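Local coordinates for peptidase M16 C-terminal domain-containing protein (Enterococcus faecalis, PDB 3D3Y) that is of unknown function but is related to M16 metallopeptidases and may bind a metal ion, at residues A232-Q237 and E379-T384; S270-L275 and I308-G313. All blocks are in the same frame, centred on the assembly; numbering follows the deposited sequence.

Interaction 1 of 2, residues A232-Q237 and E379-T384; sequences AIFYNQ and ELMPQT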
ATOM      1  N   ALA A 232      15.840  -3.366  -0.414  1.00 37.65           N
ATOM      2  CA  ALA A 232      15.243  -4.692  -0.565  1.00 38.65           C
ATOM      3  C   ALA A 232      13.736  -4.565  -0.417  1.00 39.33           C
ATOM      4  O   ALA A 232      13.253  -3.839   0.451  1.00 40.21           O
ATOM      5  CB  ALA A 232      15.793  -5.640   0.445  1.00 39.53           C
ATOM      6  N   ILE A 233      12.977  -5.217  -1.286  1.00 38.57           N
ATOM      7  CA  ILE A 233      11.538  -5.043  -1.192  1.00 38.81           C
ATOM      8  C   ILE A 233      10.928  -5.816  -0.002  1.00 38.18           C
ATOM      9  O   ILE A 233      10.057  -5.291   0.700  1.00 40.09           O
ATOM     10  CB  ILE A 233      10.781  -5.329  -2.519  1.00 38.38           C
ATOM     11  CG1 ILE A 233       9.280  -5.084  -2.284  1.00 41.22           C
ATOM     12  CG2 ILE A 233      11.034  -6.733  -3.021  1.00 39.35           C
ATOM     13  CD1 ILE A 233       8.596  -4.103  -3.175  1.00 35.18           C
ATOM     14  N   PHE A 234      11.376  -7.044   0.220  1.00 35.80           N
ATOM     15  CA  PHE A 234      10.713  -7.906   1.179  1.00 34.66           C
ATOM     16  C   PHE A 234      11.198  -7.574   2.578  1.00 34.72           C
ATOM     17  O   PHE A 234      12.355  -7.147   2.763  1.00 33.88           O
ATOM     18  CB  PHE A 234      10.957  -9.393   0.875  1.00 33.77           C
ATOM     19  CG  PHE A 234      10.346  -9.861  -0.422  1.00 33.61           C
ATOM     20  CD1 PHE A 234       9.072  -9.454  -0.810  1.00 31.52           C
ATOM     21  CD2 PHE A 234      11.050 -10.721  -1.253  1.00 35.56           C
ATOM     22  CE1 PHE A 234       8.495  -9.899  -2.029  1.00 32.40           C
ATOM     23  CE2 PHE A 234      10.478 -11.182  -2.477  1.00 36.11           C
ATOM     24  CZ  PHE A 234       9.195 -10.763  -2.849  1.00 31.45           C
ATOM     25  N   TYR A 235      10.321  -7.763   3.559  1.00 34.41           N
ATOM     26  CA  TYR A 235      10.758  -7.717   4.957  1.00 35.14           C
ATOM     27  C   TYR A 235      10.549  -9.100   5.569  1.00 35.50           C
ATOM     28  O   TYR A 235       9.509  -9.729   5.365  1.00 34.05           O
ATOM     29  CB  TYR A 235       9.998  -6.667   5.774  1.00 35.34           C
ATOM     30  CG  TYR A 235      10.254  -6.758   7.277  1.00 36.78           C
ATOM     31  CD1 TYR A 235      11.303  -6.038   7.882  1.00 36.97           C
ATOM     32  CD2 TYR A 235       9.463  -7.577   8.087  1.00 36.98           C
ATOM     33  CE1 TYR A 235      11.544  -6.119   9.267  1.00 36.68           C
ATOM     34  CE2 TYR A 235       9.695  -7.667   9.475  1.00 36.97           C
ATOM     35  CZ  TYR A 235      10.727  -6.941  10.051  1.00 37.80           C
ATOM     36  OH  TYR A 235      10.911  -7.051  11.414  1.00 38.14           O
ATOM     37  N   ASN A 236      11.548  -9.533   6.334  1.00 36.12           N
ATOM     38  CA  ASN A 236      11.515 -10.788   7.066  1.00 38.18           C
ATOM     39  C   ASN A 236      12.053 -10.584   8.498  1.00 37.98           C
ATOM     40  O   ASN A 236      12.843  -9.665   8.765  1.00 37.62           O
ATOM     41  CB  ASN A 236      12.355 -11.837   6.300  1.00 40.24           C
ATOM     42  CG  ASN A 236      12.407 -13.173   7.006  1.00 44.83           C
ATOM     43  OD1 ASN A 236      11.374 -13.851   7.142  1.00 51.17           O
ATOM     44  ND2 ASN A 236      13.608 -13.559   7.483  1.00 48.30           N
ATOM     45  N   GLN A 237      11.637 -11.442   9.416  1.00 38.36           N
ATOM     46  CA  GLN A 237      12.153 -11.392  10.790  1.00 39.49           C
ATOM     47  C   GLN A 237      12.104 -12.794  11.352  1.00 40.48           C
ATOM     48  O   GLN A 237      11.315 -13.620  10.863  1.00 41.03           O
ATOM     49  CB  GLN A 237      11.298 -10.464  11.644  1.00 39.48           C
ATOM     50  CG  GLN A 237       9.817 -10.801  11.633  1.00 37.01           C
ATOM     51  CD  GLN A 237       9.026  -9.916  12.593  1.00 37.42           C
ATOM     52  OE1 GLN A 237       9.359  -8.745  12.798  1.00 38.48           O
ATOM     53  NE2 GLN A 237       7.978 -10.477  13.184  1.00 36.11           N
ATOM     54  N   GLU A 379       8.800  -4.444 -12.820  1.00 40.45           N
ATOM     55  CA  GLU A 379      10.052  -3.720 -12.923  1.00 41.53           C
ATOM     56  C   GLU A 379      10.958  -4.081 -11.753  1.00 42.05           C
ATOM     57  O   GLU A 379      12.128  -4.353 -11.940  1.00 41.37           O
ATOM     58  CB  GLU A 379       9.783  -2.210 -12.941  1.00 41.64           C
ATOM     59  CG  GLU A 379      11.022  -1.326 -12.817  1.00 41.79           C
ATOM     60  CD  GLU A 379      11.982  -1.485 -13.985  1.00 43.32           C
ATOM     61  OE1 GLU A 379      11.550  -1.956 -15.067  1.00 39.96           O
ATOM     62  OE2 GLU A 379      13.176  -1.127 -13.814  1.00 44.31           O
ATOM     63  N   LEU A 380      10.399  -4.102 -10.550  1.00 42.74           N
ATOM     64  CA  LEU A 380      11.143  -4.524  -9.366  1.00 44.16           C
ATOM     65  C   LEU A 380      11.603  -5.978  -9.443  1.00 45.06           C
ATOM     66  O   LEU A 380      12.782  -6.289  -9.253  1.00 45.33           O
ATOM     67  CB  LEU A 380      10.301  -4.304  -8.107  1.00 43.66           C
ATOM     68  CG  LEU A 380       9.833  -2.869  -7.882  1.00 43.81           C
ATOM     69  CD1 LEU A 380       8.819  -2.809  -6.768  1.00 45.64           C
ATOM     70  CD2 LEU A 380      10.991  -1.935  -7.583  1.00 45.46           C
HETATM   71  N   MSE A 381      10.677  -6.873  -9.757  1.00 45.63           N
HETATM   72  CA  MSE A 381      10.971  -8.287  -9.704  1.00 46.72           C
HETATM   73  C   MSE A 381      10.654  -8.966 -10.997  1.00 46.45           C
HETATM   74  O   MSE A 381       9.591  -9.593 -11.135  1.00 45.42           O
HETATM   75  CB  MSE A 381      10.200  -8.922  -8.570  1.00 46.51           C
HETATM   76  CG  MSE A 381      10.483  -8.268  -7.261  1.00 46.95           C
HETATM   77 SE   MSE A 381       9.406  -9.144  -5.967  0.70 50.67          SE
HETATM   78  CE  MSE A 381       7.867  -8.025  -5.880  1.00 38.96           C
ATOM     79  N   PRO A 382      11.602  -8.881 -11.941  1.00 46.92           N
ATOM     80  CA  PRO A 382      11.418  -9.216 -13.348  1.00 47.95           C
ATOM     81  C   PRO A 382      11.033 -10.654 -13.612  1.00 48.42           C
ATOM     82  O   PRO A 382      10.491 -10.959 -14.668  1.00 49.11           O
ATOM     83  CB  PRO A 382      12.800  -8.933 -13.966  1.00 47.61           C
ATOM     84  CG  PRO A 382      13.467  -8.018 -13.017  1.00 47.67           C
ATOM     85  CD  PRO A 382      12.983  -8.447 -11.670  1.00 47.05           C
ATOM     86  N   GLN A 383      11.323 -11.551 -12.694  1.00 49.29           N
ATOM     87  CA  GLN A 383      11.053 -12.938 -13.020  1.00 50.47           C
ATOM     88  C   GLN A 383      10.019 -13.584 -12.145  1.00 49.70           C
ATOM     89  O   GLN A 383       9.927 -14.803 -12.056  1.00 50.21           O
ATOM     90  CB  GLN A 383      12.350 -13.741 -13.193  1.00 50.97           C
ATOM     91  CG  GLN A 383      12.959 -13.500 -14.613  1.00 52.53           C
ATOM     92  CD  GLN A 383      14.430 -13.868 -14.746  1.00 53.38           C
ATOM     93  OE1 GLN A 383      14.801 -15.059 -14.783  1.00 56.54           O
ATOM     94  NE2 GLN A 383      15.279 -12.840 -14.870  1.00 56.24           N
ATOM     95  N   THR A 384       9.193 -12.730 -11.545  1.00 48.46           N
ATOM     96  CA  THR A 384       7.996 -13.156 -10.859  1.00 47.97           C
ATOM     97  C   THR A 384       6.820 -12.969 -11.805  1.00 47.37           C
ATOM     98  O   THR A 384       5.685 -13.134 -11.410  1.00 46.91           O
ATOM     99  CB  THR A 384       7.769 -12.317  -9.591  1.00 48.09           C
ATOM    100  OG1 THR A 384       7.417 -10.983  -9.975  1.00 48.89           O
ATOM    101  CG2 THR A 384       9.038 -12.264  -8.783  1.00 48.48           C
TER
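Ile233 touches Leu380, the last residue of helix 368-380, with one branch and Met381, just beyond it, with the other. With CG1 anti to the backbone N (chi1 -179°), the longer branch carries CD1 to within 3.8 Å of Leu380 CD1, while CG2 rests 4.1 Å from SE of Met381; a beta-branched residue can thus serve two neighbours at once. CG2 also lies 4.0 Å above the plane of the Phe234 ring, over its centre, so the two consecutive side chains pack on each other as well as on 379-384. Phe234 then brings its far end up to Met381, CZ being 3.5 Å from SE. The selenium sits 4.5 Å from the ring centroid and 51° off the ring normal, an oblique Met-aromatic contact. Methionine suits the place through its long, flexible chain, bent at chi3 (-95°), and its polarisable sulfur, replaced here by selenium. Its carbonyl is held by two donors: Met381 O accepts Thr384 OG1 (2.8 Å) and Thr384 N (3.2 Å), the latter closing a type I turn. The whole is a small apolar surface contact, a Met-aromatic pair where a helix C-terminus meets the loop running from one sheet-bearing half of the chain to the other.

Interaction 2 of 2, residues S270-L275 and I308-G313; sequences SYYFAL and IDTFRG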
ATOM      1  N   SER A 270       7.055 -20.287  -4.012  1.00 29.13           N
ATOM      2  CA  SER A 270       6.386 -21.545  -4.312  1.00 29.13           C
ATOM      3  C   SER A 270       4.937 -21.664  -3.802  1.00 29.36           C
ATOM      4  O   SER A 270       4.056 -22.049  -4.580  1.00 29.88           O
ATOM      5  CB  SER A 270       7.243 -22.693  -3.786  1.00 28.22           C
ATOM      6  OG  SER A 270       8.527 -22.644  -4.438  1.00 31.24           O
ATOM      7  N   TYR A 271       4.711 -21.318  -2.530  1.00 28.35           N
ATOM      8  CA  TYR A 271       3.395 -21.382  -1.900  1.00 29.54           C
ATOM      9  C   TYR A 271       2.559 -20.105  -1.963  1.00 29.69           C
ATOM     10  O   TYR A 271       1.516 -19.995  -1.284  1.00 30.19           O
ATOM     11  CB  TYR A 271       3.498 -21.921  -0.463  1.00 30.26           C
ATOM     12  CG  TYR A 271       3.791 -23.423  -0.468  1.00 31.41           C
ATOM     13  CD1 TYR A 271       2.751 -24.357  -0.592  1.00 32.05           C
ATOM     14  CD2 TYR A 271       5.108 -23.906  -0.409  1.00 32.10           C
ATOM     15  CE1 TYR A 271       3.001 -25.749  -0.632  1.00 31.54           C
ATOM     16  CE2 TYR A 271       5.369 -25.294  -0.450  1.00 32.56           C
ATOM     17  CZ  TYR A 271       4.300 -26.200  -0.565  1.00 32.39           C
ATOM     18  OH  TYR A 271       4.530 -27.565  -0.605  1.00 32.90           O
ATOM     19  N   TYR A 272       2.980 -19.161  -2.802  1.00 29.89           N
ATOM     20  CA  TYR A 272       2.214 -17.906  -2.974  1.00 30.14           C
ATOM     21  C   TYR A 272       0.747 -18.171  -3.313  1.00 29.64           C
ATOM     22  O   TYR A 272      -0.148 -17.623  -2.672  1.00 29.25           O
ATOM     23  CB  TYR A 272       2.857 -17.007  -4.028  1.00 30.46           C
ATOM     24  CG  TYR A 272       2.067 -15.718  -4.270  1.00 31.24           C
ATOM     25  CD1 TYR A 272       2.203 -14.620  -3.421  1.00 31.02           C
ATOM     26  CD2 TYR A 272       1.169 -15.627  -5.332  1.00 32.79           C
ATOM     27  CE1 TYR A 272       1.456 -13.415  -3.651  1.00 34.02           C
ATOM     28  CE2 TYR A 272       0.423 -14.464  -5.572  1.00 36.23           C
ATOM     29  CZ  TYR A 272       0.563 -13.371  -4.718  1.00 32.73           C
ATOM     30  OH  TYR A 272      -0.156 -12.247  -5.019  1.00 34.05           O
ATOM     31  N   PHE A 273       0.478 -18.966  -4.353  1.00 29.44           N
ATOM     32  CA  PHE A 273      -0.920 -19.203  -4.758  1.00 29.67           C
ATOM     33  C   PHE A 273      -1.710 -20.029  -3.733  1.00 29.42           C
ATOM     34  O   PHE A 273      -2.874 -19.706  -3.417  1.00 28.90           O
ATOM     35  CB  PHE A 273      -0.990 -19.819  -6.178  1.00 29.38           C
ATOM     36  CG  PHE A 273      -0.640 -18.836  -7.234  1.00 31.35           C
ATOM     37  CD1 PHE A 273      -1.623 -17.997  -7.771  1.00 32.72           C
ATOM     38  CD2 PHE A 273       0.692 -18.682  -7.648  1.00 32.01           C
ATOM     39  CE1 PHE A 273      -1.299 -17.034  -8.711  1.00 32.44           C
ATOM     40  CE2 PHE A 273       1.030 -17.711  -8.591  1.00 31.01           C
ATOM     41  CZ  PHE A 273       0.040 -16.901  -9.123  1.00 31.15           C
ATOM     42  N   ALA A 274      -1.066 -21.077  -3.205  1.00 29.00           N
ATOM     43  CA  ALA A 274      -1.632 -21.871  -2.095  1.00 30.26           C
ATOM     44  C   ALA A 274      -2.058 -20.973  -0.914  1.00 29.93           C
ATOM     45  O   ALA A 274      -3.073 -21.213  -0.273  1.00 29.98           O
ATOM     46  CB  ALA A 274      -0.591 -22.919  -1.623  1.00 29.72           C
ATOM     47  N   LEU A 275      -1.269 -19.941  -0.647  1.00 29.86           N
ATOM     48  CA  LEU A 275      -1.580 -19.012   0.468  1.00 30.26           C
ATOM     49  C   LEU A 275      -2.814 -18.165   0.144  1.00 30.18           C
ATOM     50  O   LEU A 275      -3.680 -17.940   1.002  1.00 29.51           O
ATOM     51  CB  LEU A 275      -0.371 -18.130   0.787  1.00 30.27           C
ATOM     52  CG  LEU A 275      -0.621 -16.973   1.770  1.00 29.15           C
ATOM     53  CD1 LEU A 275      -0.853 -17.569   3.161  1.00 30.49           C
ATOM     54  CD2 LEU A 275       0.615 -16.044   1.772  1.00 30.51           C
ATOM     55  N   ILE A 308      -3.700 -11.217   4.296  1.00 32.02           N
ATOM     56  CA  ILE A 308      -2.279 -11.589   4.088  1.00 31.56           C
ATOM     57  C   ILE A 308      -1.458 -10.424   3.509  1.00 31.42           C
ATOM     58  O   ILE A 308      -1.990  -9.565   2.816  1.00 30.60           O
ATOM     59  CB  ILE A 308      -2.095 -12.829   3.166  1.00 31.19           C
ATOM     60  CG1 ILE A 308      -2.832 -12.622   1.825  1.00 32.51           C
ATOM     61  CG2 ILE A 308      -2.584 -14.065   3.893  1.00 33.60           C
ATOM     62  CD1 ILE A 308      -2.534 -13.740   0.699  1.00 30.93           C
ATOM     63  N   ASP A 309      -0.155 -10.428   3.798  1.00 31.73           N
ATOM     64  CA  ASP A 309       0.766  -9.482   3.235  1.00 31.08           C
ATOM     65  C   ASP A 309       1.942 -10.326   2.758  1.00 31.25           C
ATOM     66  O   ASP A 309       2.700 -10.889   3.567  1.00 30.87           O
ATOM     67  CB  ASP A 309       1.183  -8.482   4.323  1.00 32.14           C
ATOM     68  CG  ASP A 309       2.214  -7.458   3.851  1.00 33.29           C
ATOM     69  OD1 ASP A 309       3.027  -7.736   2.945  1.00 32.93           O
ATOM     70  OD2 ASP A 309       2.232  -6.352   4.448  1.00 38.77           O
ATOM     71  N   THR A 310       2.075 -10.412   1.441  1.00 30.83           N
ATOM     72  CA  THR A 310       3.085 -11.261   0.793  1.00 30.94           C
ATOM     73  C   THR A 310       4.364 -10.476   0.478  1.00 30.66           C
ATOM     74  O   THR A 310       5.242 -10.954  -0.279  1.00 30.20           O
ATOM     75  CB  THR A 310       2.514 -11.891  -0.509  1.00 30.69           C
ATOM     76  OG1 THR A 310       2.137 -10.843  -1.401  1.00 31.96           O
ATOM     77  CG2 THR A 310       1.251 -12.691  -0.196  1.00 31.13           C
ATOM     78  N   PHE A 311       4.470  -9.267   1.030  1.00 30.57           N
ATOM     79  CA  PHE A 311       5.734  -8.526   1.029  1.00 31.20           C
ATOM     80  C   PHE A 311       6.423  -8.468   2.419  1.00 30.84           C
ATOM     81  O   PHE A 311       7.640  -8.253   2.511  1.00 30.22           O
ATOM     82  CB  PHE A 311       5.535  -7.141   0.368  1.00 33.01           C
ATOM     83  CG  PHE A 311       5.178  -7.241  -1.123  1.00 33.40           C
ATOM     84  CD1 PHE A 311       6.123  -6.952  -2.096  1.00 37.01           C
ATOM     85  CD2 PHE A 311       3.928  -7.697  -1.531  1.00 36.41           C
ATOM     86  CE1 PHE A 311       5.803  -7.078  -3.466  1.00 37.41           C
ATOM     87  CE2 PHE A 311       3.617  -7.855  -2.898  1.00 33.55           C
ATOM     88  CZ  PHE A 311       4.543  -7.527  -3.846  1.00 34.78           C
ATOM     89  N   ARG A 312       5.658  -8.708   3.481  1.00 30.73           N
ATOM     90  CA  ARG A 312       6.219  -8.727   4.837  1.00 31.04           C
ATOM     91  C   ARG A 312       6.052 -10.093   5.520  1.00 31.07           C
ATOM     92  O   ARG A 312       6.392 -10.225   6.690  1.00 31.82           O
ATOM     93  CB  ARG A 312       5.636  -7.591   5.722  1.00 30.41           C
ATOM     94  CG  ARG A 312       5.947  -6.191   5.225  1.00 30.28           C
ATOM     95  CD  ARG A 312       5.456  -5.105   6.175  1.00 30.65           C
ATOM     96  NE  ARG A 312       4.008  -5.058   6.305  1.00 36.40           N
ATOM     97  CZ  ARG A 312       3.388  -4.352   7.248  1.00 37.76           C
ATOM     98  NH1 ARG A 312       4.102  -3.657   8.134  1.00 38.46           N
ATOM     99  NH2 ARG A 312       2.074  -4.338   7.299  1.00 36.46           N
ATOM    100  N   GLY A 313       5.517 -11.086   4.800  1.00 31.70           N
ATOM    101  CA  GLY A 313       5.469 -12.501   5.261  1.00 31.86           C
ATOM    102  C   GLY A 313       4.662 -12.802   6.526  1.00 32.16           C
ATOM    103  O   GLY A 313       5.093 -13.576   7.387  1.00 32.50           O
TER
HETATM  104  O   HOH W   1       0.102 -10.180  -3.488  1.00 44.48           O
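The start of helix 272-284 packs here against the turn that links the antiparallel strands 303-309 and 314-321 at the edge of a five-stranded sheet. Leu275 and Ile308 meet tip to tip, with Leu275 CG 3.9 Å from Ile308 CD1; the branched chains let two methyl-bearing ends meet without polar atoms between them. Leu275 CD2 also passes alongside Thr310 CG2, at 3.9 Å. One turn earlier, Tyr272 crosses Thr310 at about a right angle and presents its ring edge to it, CE1 lying 3.5 Å from Thr310 OG1. With CG anti to the backbone N (chi1 178°), the phenol stretches past the threonine to a water, which binds Tyr272 OH (2.6 Å) and Thr310 OG1 (3.0 Å) and so joins the two hydroxyls. Threonine fits because its methyl touches both Tyr272 CE1 and Leu275 CD2 while its hydroxyl binds the water. Asp309, whose side chain starts out away from the helix, holds the turn in shape. OD1 accepts from Phe311 N and Arg312 N, the first nearly along the C-O axis and the second from above the carboxylate plane. Arg312 NE makes a nearly straight salt bridge to OD2 (2.9 Å, 172°), also from above that plane. Gly313 follows with positive phi, which glycine readily adopts. The arrangement is an Asx turn closing a beta hairpin, with a helix packed against strand end and turn, consistent with the alpha+beta fold of M16 domains.

Overall arrangement
Phe311 joins the two contacts, whose centres are 12 Å apart. It belongs to the turn of interaction 2, yet its ring packs among the apolar residues of interaction 1: CE1 lies 3.3 Å from Met381 CE, and CD1 is 3.7 Å from Ile233 CG1 and 3.8 Å from Phe234 CE1. Its carbonyl O is 2.9 Å from Tyr235 N, a probable hydrogen bond that ties the 232-237 loop to the 308-313 turn. Both segments of interaction 2 fall in the 141 residues that separate the two segments of interaction 1. Tyr267 meets the rings of both Phe311 and Tyr272. An acetate, probably from the crystallisation liquor, lies about 6 Å from the side chain of Ile308.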